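Local atomic coordinates of EvdO2 (Micromonospora carbonacea, PDB entry 4XAC), a protein that probably acts as an iron- and 2-oxoglutarate-dependent oxygenase of the phytanoyl-CoA dioxygenase family in the biosynthesis of the orthosomycin antibiotic everninomicin. Residues R138-G143 with A238-P243; S145-L150 with R226-L231; G158-L163 with H215-N220. All coordinates share one frame; numbering follows the deposited sequence.

Contacts 1 and 2 both lie on strand 139-149, where different partners meet different parts of it: the short strand 238-239 meets its beginning at the protein surface, and strand 226-234 runs beside its later part in the buried core. Contact 3 is also buried but belongs to a second, smaller sheet, in which strand 160-162 pairs with 215-217. Contacts 2 and 3 touch each other, through Trp147 and Leu160 among others, and both reach the bound 2-oxoglutarate. The chemistry follows the location. Contact 1 combines backbone hydrogen bonds with packing by the aliphatic parts of arginines, contact 2 sets an indole against small apolar side chains, and contact 3 supplies a metal-binding histidine.

Contact 1. Residues R138-G143 with A238-P243; sequences RWRRRG and AEVADP
Arg140 and Ala238 face each other as an antiparallel hydrogen-bonded pair and exchange two backbone bonds. Arg140 N donates to Ala238 O over 2.9 Å, and Ala238 N returns a bond of 2.8 Å to Arg140 O. The first of these acceptors has a second, weaker visitor, since Trp139 CA brings its hydrogen to Ala238 O in a CA-H...O contact. The side chain of Arg140 leaves the strand on the same face as Ala238 CB. Its CG stands opposite the backbone N (chi1 -172°), and a bend at chi3 brings the guanidinium back beside Val240. As a result Val240 CG2 is met twice by one arginine, at the root by Arg140 CB at 3.7 Å and near the end by Arg140 NH1 at 3.9 Å. The arginine and the valine run at about a right angle to one another.

Arg138 contributes through its backbone and the first part of its chain. Its O accepts Val240 N at 3.0 Å, and a water that donates to both Arg138 O and Val240 O bridges the same two residues. Farther along, Arg138 CG rests on Pro243 CG at 4.1 Å, while the guanidinium turns elsewhere and forms a salt bridge with Asp136. On the face opposite Arg140, the Trp139 ring reaches across the backbone of Glu239, with Trp139 CZ3 3.5 Å from Glu239 CA.

This is a surface contact that adds the short strand 238-239 to the edge of strand 139-149. Its polar bonds are all made by the backbone or through water, whereas the arginines supply mainly hydrocarbon; despite the many charged residues, no salt bridge joins the two segments. Resting on backbone pairing and aliphatic contacts, the join should depend little on side-chain ionisation.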
loop_
_atom_site.group_PDB
_atom_site.type_symbol
_atom_site.label_atom_id
_atom_site.label_comp_id
_atom_site.label_asym_id
_atom_site.label_seq_id
_atom_site.Cartn_x
_atom_site.Cartn_y
_atom_site.Cartn_z
ATOM N N ARG A 138 -8.690 -17.207 10.454
ATOM C CA ARG A 138 -9.968 -17.658 10.996
ATOM C C ARG A 138 -11.143 -16.814 10.490
ATOM O O ARG A 138 -12.313 -17.194 10.637
ATOM C CB ARG A 138 -9.922 -17.622 12.523
ATOM C CG ARG A 138 -9.017 -18.666 13.125
ATOM C CD ARG A 138 -8.968 -18.485 14.632
ATOM N NE ARG A 138 -8.344 -17.206 15.000
ATOM C CZ ARG A 138 -8.138 -16.824 16.260
ATOM N NH1 ARG A 138 -8.502 -17.621 17.264
ATOM N NH2 ARG A 138 -7.556 -15.655 16.516
ATOM N N TRP A 139 -10.812 -15.670 9.903
ATOM C CA TRP A 139 -11.802 -14.683 9.473
ATOM C C TRP A 139 -11.439 -14.112 8.112
ATOM O O TRP A 139 -10.410 -13.458 7.945
ATOM C CB TRP A 139 -11.919 -13.565 10.510
ATOM C CG TRP A 139 -12.303 -14.122 11.828
ATOM C CD1 TRP A 139 -11.465 -14.458 12.863
ATOM C CD2 TRP A 139 -13.623 -14.480 12.244
ATOM N NE1 TRP A 139 -12.192 -14.983 13.901
ATOM C CE2 TRP A 139 -13.519 -15.011 13.546
ATOM C CE3 TRP A 139 -14.890 -14.388 11.645
ATOM C CZ2 TRP A 139 -14.632 -15.451 14.265
ATOM C CZ3 TRP A 139 -15.996 -14.833 12.354
ATOM C CH2 TRP A 139 -15.860 -15.355 13.656
ATOM N N ARG A 140 -12.293 -14.362 7.133
ATOM C CA ARG A 140 -12.000 -13.945 5.784
ATOM C C ARG A 140 -12.718 -12.644 5.474
ATOM O O ARG A 140 -13.902 -12.496 5.744
ATOM C CB ARG A 140 -12.403 -15.032 4.783
ATOM C CG ARG A 140 -11.942 -14.744 3.347
ATOM C CD ARG A 140 -12.425 -15.812 2.365
ATOM N NE ARG A 140 -13.881 -15.950 2.380
ATOM C CZ ARG A 140 -14.534 -17.002 2.871
ATOM N NH1 ARG A 140 -13.862 -18.029 3.385
ATOM N NH2 ARG A 140 -15.864 -17.034 2.846
ATOM N N ARG A 141 -11.983 -11.692 4.919
ATOM C CA ARG A 141 -12.589 -10.460 4.414
ATOM C C ARG A 141 -12.259 -10.304 2.950
ATOM O O ARG A 141 -11.158 -10.656 2.536
ATOM C CB ARG A 141 -12.070 -9.225 5.143
ATOM C CG ARG A 141 -12.312 -9.174 6.642
ATOM C CD ARG A 141 -11.494 -8.017 7.195
ATOM N NE ARG A 141 -11.583 -7.925 8.642
ATOM C CZ ARG A 141 -12.410 -7.109 9.280
ATOM N NH1 ARG A 141 -13.224 -6.322 8.589
ATOM N NH2 ARG A 141 -12.423 -7.085 10.605
ATOM N N ARG A 142 -13.207 -9.772 2.181
ATOM C CA ARG A 142 -12.916 -9.276 0.837
ATOM C C ARG A 142 -12.419 -7.857 0.955
ATOM O O ARG A 142 -12.976 -7.065 1.715
ATOM C CB ARG A 142 -14.156 -9.299 -0.049
ATOM C CG ARG A 142 -14.686 -10.677 -0.360
ATOM C CD ARG A 142 -15.866 -10.564 -1.298
ATOM N NE ARG A 142 -15.519 -9.840 -2.521
ATOM C CZ ARG A 142 -16.286 -8.914 -3.091
ATOM N NH1 ARG A 142 -17.455 -8.589 -2.548
ATOM N NH2 ARG A 142 -15.887 -8.317 -4.205
ATOM N N GLY A 143 -11.391 -7.505 0.199
ATOM C CA GLY A 143 -10.879 -6.160 0.324
ATOM C C GLY A 143 -9.801 -5.834 -0.665
ATOM O O GLY A 143 -9.326 -6.692 -1.417
ATOM N N ALA A 238 -15.976 -12.841 7.644
ATOM C CA ALA A 238 -16.786 -14.050 7.636
ATOM C C ALA A 238 -16.033 -15.194 8.308
ATOM O O ALA A 238 -14.822 -15.343 8.129
ATOM C CB ALA A 238 -17.155 -14.433 6.226
ATOM N N GLU A 239 -16.757 -16.019 9.053
ATOM C CA GLU A 239 -16.126 -17.149 9.721
ATOM C C GLU A 239 -15.606 -18.189 8.725
ATOM O O GLU A 239 -16.337 -18.639 7.851
ATOM C CB GLU A 239 -17.105 -17.800 10.680
ATOM C CG GLU A 239 -16.504 -18.930 11.509
ATOM C CD GLU A 239 -17.499 -19.500 12.485
ATOM O OE1 GLU A 239 -18.686 -19.122 12.399
ATOM O OE2 GLU A 239 -17.109 -20.331 13.338
ATOM N N VAL A 240 -14.346 -18.584 8.872
ATOM C CA VAL A 240 -13.782 -19.644 8.038
ATOM C C VAL A 240 -13.899 -21.013 8.739
ATOM O O VAL A 240 -13.441 -21.197 9.876
ATOM C CB VAL A 240 -12.287 -19.337 7.669
ATOM C CG1 VAL A 240 -11.695 -20.470 6.858
ATOM C CG2 VAL A 240 -12.164 -18.008 6.940
ATOM N N ALA A 241 -14.548 -21.974 8.075
ATOM C CA ALA A 241 -14.730 -23.302 8.661
ATOM C C ALA A 241 -13.419 -24.073 8.820
ATOM O O ALA A 241 -13.208 -24.743 9.829
ATOM C CB ALA A 241 -15.716 -24.120 7.826
ATOM N N ASP A 242 -12.542 -23.981 7.825
ATOM C CA ASP A 242 -11.291 -24.739 7.854
ATOM C C ASP A 242 -10.112 -23.800 7.652
ATOM O O ASP A 242 -9.549 -23.739 6.560
ATOM C CB ASP A 242 -11.295 -25.829 6.777
ATOM C CG ASP A 242 -10.140 -26.818 6.927
ATOM O OD1 ASP A 242 -9.258 -26.608 7.791
ATOM O OD2 ASP A 242 -10.112 -27.812 6.166
ATOM N N PRO A 243 -9.733 -23.062 8.707
ATOM C CA PRO A 243 -8.721 -22.008 8.564
ATOM C C PRO A 243 -7.348 -22.558 8.164
ATOM O O PRO A 243 -6.948 -23.601 8.671
ATOM C CB PRO A 243 -8.657 -21.385 9.964
ATOM C CG PRO A 243 -9.920 -21.787 10.638
ATOM C CD PRO A 243 -10.280 -23.126 10.072
HETATM O O HOH W 1 -12.793 -19.742 11.939
#

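Contact 2. Residues S145-L150 with R226-L231; sequences SIWTTL and RRAYVL. With AKG (2-oxoglutaric acid), chain D.
Trp147 lays its indole against Val230 and Ala228 of the neighbouring antiparallel strand and extends to the 2-oxoglutarate. From CB the chain continues to CG, placed trans to the backbone N (chi1 -170°), which directs the ring along the face shared with these two residues. Trp147 CD1 is the first ring atom in close touch, 3.5 Å from Val230 CG2, and it also approaches O1 of the ligand. Next comes the polar atom: Trp147 NE1 donates to 2-oxoglutarate O3 over 2.9 Å, with the acceptor at the ring edge and in its plane. Beyond it, Trp147 CE2 lies 3.5 Å from Ala228 CB, and Trp147 CZ2 follows at 3.7 Å from the same methyl. Ala228 CB sits over one ring face in a CH-pi contact, 3.8 Å from the centroid of the five-membered ring.

The backbones hold this register with paired bonds between Ile146 and Leu231 and between Thr148 and Tyr229, followed by Leu150 N to Arg227 O. On the other face, Leu231 and Ile146 pack against helix 89-102.

Thr126 and His209 complete the polar grip on the ligand. Trp147 itself divides its chemistry: Ala228 and Val230 support the ring, while its single N-H is spent on the distal carboxylate of the cosubstrate, so this buried strand pairing helps to shape the 2-oxoglutarate pocket.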
loop_
_atom_site.group_PDB
_atom_site.type_symbol
_atom_site.label_atom_id
_atom_site.label_comp_id
_atom_site.label_asym_id
_atom_site.label_seq_id
_atom_site.Cartn_x
_atom_site.Cartn_y
_atom_site.Cartn_z
ATOM N N SER A 145 -6.554 -2.529 -1.523
ATOM C CA SER A 145 -5.792 -1.366 -1.105
ATOM C C SER A 145 -5.667 -0.408 -2.275
ATOM O O SER A 145 -5.436 -0.850 -3.385
ATOM C CB SER A 145 -4.404 -1.779 -0.614
ATOM O OG SER A 145 -4.532 -2.607 0.532
ATOM N N ILE A 146 -5.821 0.892 -2.022
ATOM C CA ILE A 146 -5.585 1.919 -3.051
ATOM C C ILE A 146 -4.361 2.742 -2.666
ATOM O O ILE A 146 -4.384 3.522 -1.712
ATOM C CB ILE A 146 -6.809 2.851 -3.255
ATOM C CG1 ILE A 146 -8.001 2.036 -3.747
ATOM C CG2 ILE A 146 -6.491 3.940 -4.305
ATOM C CD1 ILE A 146 -9.382 2.770 -3.661
ATOM N N TRP A 147 -3.287 2.517 -3.413
ATOM C CA TRP A 147 -1.972 3.085 -3.144
ATOM C C TRP A 147 -1.806 4.335 -3.996
ATOM O O TRP A 147 -1.524 4.228 -5.181
ATOM C CB TRP A 147 -0.911 2.016 -3.477
ATOM C CG TRP A 147 0.556 2.185 -3.100
ATOM C CD1 TRP A 147 1.192 1.668 -1.983
ATOM C CD2 TRP A 147 1.595 2.763 -3.913
ATOM N NE1 TRP A 147 2.544 1.956 -2.036
ATOM C CE2 TRP A 147 2.816 2.615 -3.204
ATOM C CE3 TRP A 147 1.612 3.410 -5.156
ATOM C CZ2 TRP A 147 4.032 3.094 -3.702
ATOM C CZ3 TRP A 147 2.837 3.886 -5.646
ATOM C CH2 TRP A 147 4.017 3.728 -4.918
ATOM N N THR A 148 -1.986 5.515 -3.396
ATOM C CA THR A 148 -1.869 6.779 -4.131
ATOM C C THR A 148 -0.477 7.358 -3.927
ATOM O O THR A 148 -0.034 7.509 -2.792
ATOM C CB THR A 148 -2.914 7.828 -3.672
ATOM O OG1 THR A 148 -4.233 7.319 -3.888
ATOM C CG2 THR A 148 -2.757 9.134 -4.449
ATOM N N THR A 149 0.219 7.667 -5.008
ATOM C CA THR A 149 1.561 8.251 -4.847
ATOM C C THR A 149 1.492 9.778 -4.895
ATOM O O THR A 149 0.704 10.345 -5.653
ATOM C CB THR A 149 2.539 7.708 -5.916
ATOM O OG1 THR A 149 3.869 8.171 -5.637
ATOM C CG2 THR A 149 2.116 8.127 -7.351
ATOM N N LEU A 150 2.304 10.449 -4.073
ATOM C CA LEU A 150 2.398 11.914 -4.109
ATOM C C LEU A 150 3.577 12.368 -4.946
ATOM O O LEU A 150 3.766 13.567 -5.191
ATOM C CB LEU A 150 2.536 12.491 -2.696
ATOM C CG LEU A 150 1.576 11.988 -1.625
ATOM C CD1 LEU A 150 1.690 12.865 -0.369
ATOM C CD2 LEU A 150 0.141 11.935 -2.138
ATOM N N ARG A 226 9.930 9.104 -1.878
ATOM C CA ARG A 226 8.732 8.678 -2.563
ATOM C C ARG A 226 7.638 8.373 -1.538
ATOM O O ARG A 226 7.736 7.458 -0.715
ATOM C CB ARG A 226 9.039 7.490 -3.466
ATOM C CG ARG A 226 10.280 7.735 -4.336
ATOM C CD ARG A 226 10.129 8.947 -5.265
ATOM N NE ARG A 226 11.366 9.240 -5.985
ATOM C CZ ARG A 226 11.415 9.887 -7.144
ATOM N NH1 ARG A 226 10.293 10.303 -7.719
ATOM N NH2 ARG A 226 12.573 10.114 -7.729
ATOM N N ARG A 227 6.599 9.206 -1.586
ATOM C CA ARG A 227 5.530 9.167 -0.587
ATOM C C ARG A 227 4.280 8.528 -1.134
ATOM O O ARG A 227 3.816 8.900 -2.220
ATOM C CB ARG A 227 5.204 10.577 -0.104
ATOM C CG ARG A 227 6.367 11.288 0.582
ATOM C CD ARG A 227 6.142 12.795 0.652
ATOM N NE ARG A 227 6.363 13.444 -0.641
ATOM C CZ ARG A 227 6.326 14.757 -0.837
ATOM N NH1 ARG A 227 6.068 15.581 0.176
ATOM N NH2 ARG A 227 6.548 15.249 -2.049
ATOM N N ALA A 228 3.735 7.563 -0.395
ATOM C CA ALA A 228 2.486 6.937 -0.821
ATOM C C ALA A 228 1.503 7.007 0.316
ATOM O O ALA A 228 1.878 6.931 1.500
ATOM C CB ALA A 228 2.697 5.497 -1.251
ATOM N N TYR A 229 0.242 7.155 -0.058
ATOM C CA TYR A 229 -0.847 7.216 0.884
ATOM C C TYR A 229 -1.777 6.071 0.519
ATOM O O TYR A 229 -2.281 6.016 -0.603
ATOM C CB TYR A 229 -1.553 8.569 0.804
ATOM C CG TYR A 229 -2.818 8.660 1.620
ATOM C CD1 TYR A 229 -2.840 8.262 2.950
ATOM C CD2 TYR A 229 -3.992 9.167 1.066
ATOM C CE1 TYR A 229 -3.998 8.353 3.704
ATOM C CE2 TYR A 229 -5.150 9.261 1.813
ATOM C CZ TYR A 229 -5.145 8.860 3.126
ATOM O OH TYR A 229 -6.294 8.957 3.867
ATOM N N VAL A 230 -1.951 5.127 1.435
ATOM C CA VAL A 230 -2.712 3.929 1.109
ATOM C C VAL A 230 -4.037 3.943 1.844
ATOM O O VAL A 230 -4.082 4.219 3.036
ATOM C CB VAL A 230 -1.943 2.647 1.459
ATOM C CG1 VAL A 230 -2.669 1.422 0.904
ATOM C CG2 VAL A 230 -0.522 2.710 0.890
ATOM N N LEU A 231 -5.114 3.679 1.113
ATOM C CA LEU A 231 -6.420 3.508 1.715
ATOM C C LEU A 231 -6.856 2.068 1.535
ATOM O O LEU A 231 -6.889 1.553 0.409
ATOM C CB LEU A 231 -7.445 4.449 1.084
ATOM C CG LEU A 231 -7.334 5.916 1.467
ATOM C CD1 LEU A 231 -8.293 6.741 0.577
ATOM C CD2 LEU A 231 -7.665 6.099 2.952
HETATM C C1 AKG D . 0.794 -2.231 0.178
HETATM O O1 AKG D . 0.265 -1.113 -0.077
HETATM O O2 AKG D . 0.102 -3.235 0.477
HETATM C C2 AKG D . 2.278 -2.366 0.159
HETATM O O5 AKG D . 2.800 -3.424 0.505
HETATM C C3 AKG D . 3.113 -1.200 -0.247
HETATM C C4 AKG D . 4.598 -1.367 -0.261
HETATM C C5 AKG D . 5.431 -0.146 -0.499
HETATM O O3 AKG D . 4.876 0.971 -0.676
HETATM O O4 AKG D . 6.690 -0.224 -0.527
#

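Contact 3. Residues G158-L163 with H215-N220; sequences GCLHYL and HYAGPN. With NI (nickel (II) ion), chain B; AKG (2-oxoglutaric acid), chain D.
Tyr162 and His215 lie side by side across the two strands, and His215 NE2 binds nickel at 2.1 Å. His215 ND1 is bonded to Thr213 O, which helps to fix the ring's rotation. Next to this pair, His161 and Tyr216 are joined by two backbone bonds: His161 N donates to Tyr216 O at 2.8 Å, and Tyr216 N returns a bond of 3.0 Å to His161 O. A water widens this polar link, bonded to Cys159 O, to His161 NE2 in the plane of the imidazole, and to Gly218 N.

Packing surrounds these bonds. The edge of the Tyr216 ring meets the face of His161 in a T-shaped pair, with planes at 79°. On the other face of the sheet, Tyr162 CD2 presses on His215 CB at 3.5 Å, while the hydroxyl of Tyr162 is bonded to His209. Leu160 CD2 touches Ala217 CB at 3.7 Å, and Ala217 CB in turn lies 3.3 Å from 2-oxoglutarate O4.

With His129 and Asp131, His215 completes the His-X-Asp...His facial triad of the 2-oxoglutarate-dependent oxygenases, in the cupin-type double-stranded beta-helix. The cosubstrate chelates the metal through O2 and O5, and nickel here probably occupies the site of the catalytic iron.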
loop_
_atom_site.group_PDB
_atom_site.type_symbol
_atom_site.label_atom_id
_atom_site.label_comp_id
_atom_site.label_asym_id
_atom_site.label_seq_id
_atom_site.Cartn_x
_atom_site.Cartn_y
_atom_site.Cartn_z
ATOM N N GLY A 158 10.907 3.026 -6.469
ATOM C CA GLY A 158 10.145 2.128 -5.618
ATOM C C GLY A 158 8.662 1.947 -5.919
ATOM O O GLY A 158 7.866 1.799 -5.003
ATOM N N CYS A 159 8.284 1.946 -7.195
ATOM C CA CYS A 159 6.901 1.678 -7.556
ATOM C C CYS A 159 6.577 0.215 -7.251
ATOM O O CYS A 159 7.480 -0.584 -6.991
ATOM C CB CYS A 159 6.646 1.985 -9.037
ATOM S SG CYS A 159 7.395 0.798 -10.154
ATOM N N LEU A 160 5.292 -0.129 -7.279
ATOM C CA LEU A 160 4.869 -1.494 -7.002
ATOM C C LEU A 160 4.998 -2.390 -8.233
ATOM O O LEU A 160 4.859 -1.932 -9.371
ATOM C CB LEU A 160 3.415 -1.518 -6.487
ATOM C CG LEU A 160 3.208 -0.756 -5.161
ATOM C CD1 LEU A 160 1.870 -1.095 -4.496
ATOM C CD2 LEU A 160 4.356 -1.025 -4.198
ATOM N N HIS A 161 5.297 -3.661 -7.973
ATOM C CA HIS A 161 5.270 -4.742 -8.957
ATOM C C HIS A 161 4.243 -5.761 -8.497
ATOM O O HIS A 161 4.107 -5.981 -7.295
ATOM C CB HIS A 161 6.638 -5.429 -9.096
ATOM C CG HIS A 161 7.770 -4.497 -9.395
ATOM N ND1 HIS A 161 8.640 -4.708 -10.442
ATOM C CD2 HIS A 161 8.199 -3.375 -8.771
ATOM C CE1 HIS A 161 9.549 -3.749 -10.460
ATOM N NE2 HIS A 161 9.308 -2.926 -9.454
ATOM N N TYR A 162 3.532 -6.381 -9.439
ATOM C CA TYR A 162 2.505 -7.386 -9.114
ATOM C C TYR A 162 2.724 -8.707 -9.825
ATOM O O TYR A 162 3.354 -8.751 -10.879
ATOM C CB TYR A 162 1.113 -6.876 -9.513
ATOM C CG TYR A 162 0.670 -5.686 -8.737
ATOM C CD1 TYR A 162 0.621 -4.422 -9.320
ATOM C CD2 TYR A 162 0.287 -5.819 -7.422
ATOM C CE1 TYR A 162 0.193 -3.323 -8.601
ATOM C CE2 TYR A 162 -0.129 -4.739 -6.696
ATOM C CZ TYR A 162 -0.179 -3.491 -7.281
ATOM O OH TYR A 162 -0.630 -2.429 -6.528
ATOM N N LEU A 163 2.186 -9.774 -9.237
ATOM C CA LEU A 163 2.083 -11.062 -9.915
ATOM C C LEU A 163 0.666 -11.177 -10.451
ATOM O O LEU A 163 -0.264 -11.452 -9.680
ATOM C CB LEU A 163 2.395 -12.228 -8.968
ATOM C CG LEU A 163 2.409 -13.593 -9.682
ATOM C CD1 LEU A 163 3.674 -13.749 -10.505
ATOM C CD2 LEU A 163 2.259 -14.743 -8.698
ATOM N N HIS A 215 2.645 -8.684 -4.285
ATOM C CA HIS A 215 3.322 -7.478 -4.738
ATOM C C HIS A 215 4.641 -7.233 -4.015
ATOM O O HIS A 215 4.919 -7.795 -2.942
ATOM C CB HIS A 215 2.399 -6.249 -4.607
ATOM C CG HIS A 215 1.817 -6.059 -3.239
ATOM N ND1 HIS A 215 0.769 -6.817 -2.762
ATOM C CD2 HIS A 215 2.118 -5.176 -2.260
ATOM C CE1 HIS A 215 0.462 -6.417 -1.539
ATOM N NE2 HIS A 215 1.265 -5.423 -1.211
ATOM N N TYR A 216 5.441 -6.371 -4.637
ATOM C CA TYR A 216 6.824 -6.108 -4.263
ATOM C C TYR A 216 7.109 -4.650 -4.586
ATOM O O TYR A 216 6.533 -4.115 -5.547
ATOM C CB TYR A 216 7.756 -7.043 -5.048
ATOM C CG TYR A 216 9.198 -6.609 -5.134
ATOM C CD1 TYR A 216 9.638 -5.758 -6.153
ATOM C CD2 TYR A 216 10.132 -7.084 -4.234
ATOM C CE1 TYR A 216 10.961 -5.377 -6.249
ATOM C CE2 TYR A 216 11.465 -6.698 -4.318
ATOM C CZ TYR A 216 11.864 -5.847 -5.333
ATOM O OH TYR A 216 13.177 -5.457 -5.436
ATOM N N ALA A 217 7.975 -4.003 -3.806
ATOM C CA ALA A 217 8.439 -2.667 -4.173
ATOM C C ALA A 217 9.956 -2.618 -4.129
ATOM O O ALA A 217 10.572 -3.051 -3.155
ATOM C CB ALA A 217 7.836 -1.599 -3.250
ATOM N N GLY A 218 10.564 -2.093 -5.188
ATOM C CA GLY A 218 12.006 -1.980 -5.231
ATOM C C GLY A 218 12.530 -0.909 -4.293
ATOM O O GLY A 218 11.752 -0.161 -3.698
ATOM N N PRO A 219 13.854 -0.830 -4.159
ATOM C CA PRO A 219 14.501 0.222 -3.362
ATOM C C PRO A 219 14.260 1.600 -3.970
ATOM O O PRO A 219 13.912 1.699 -5.145
ATOM C CB PRO A 219 15.994 -0.150 -3.423
ATOM C CG PRO A 219 16.123 -0.948 -4.690
ATOM C CD PRO A 219 14.835 -1.737 -4.784
ATOM N N ASN A 220 14.430 2.655 -3.187
ATOM C CA ASN A 220 14.423 3.990 -3.772
ATOM C C ASN A 220 15.849 4.438 -4.063
ATOM O O ASN A 220 16.536 4.958 -3.194
ATOM C CB ASN A 220 13.722 4.988 -2.853
ATOM C CG ASN A 220 13.750 6.404 -3.403
ATOM O OD1 ASN A 220 14.017 6.618 -4.584
ATOM N ND2 ASN A 220 13.461 7.374 -2.549
HETATM NI NI NI B . 1.331 -4.856 0.796
HETATM C C1 AKG D . 0.794 -2.231 0.178
HETATM O O1 AKG D . 0.265 -1.113 -0.077
HETATM O O2 AKG D . 0.102 -3.235 0.477
HETATM C C2 AKG D . 2.278 -2.366 0.159
HETATM O O5 AKG D . 2.800 -3.424 0.505
HETATM C C3 AKG D . 3.113 -1.200 -0.247
HETATM C C4 AKG D . 4.598 -1.367 -0.261
HETATM C C5 AKG D . 5.431 -0.146 -0.499
HETATM O O3 AKG D . 4.876 0.971 -0.676
HETATM O O4 AKG D . 6.690 -0.224 -0.527
HETATM O O HOH W 2 10.307 -0.861 -7.823
#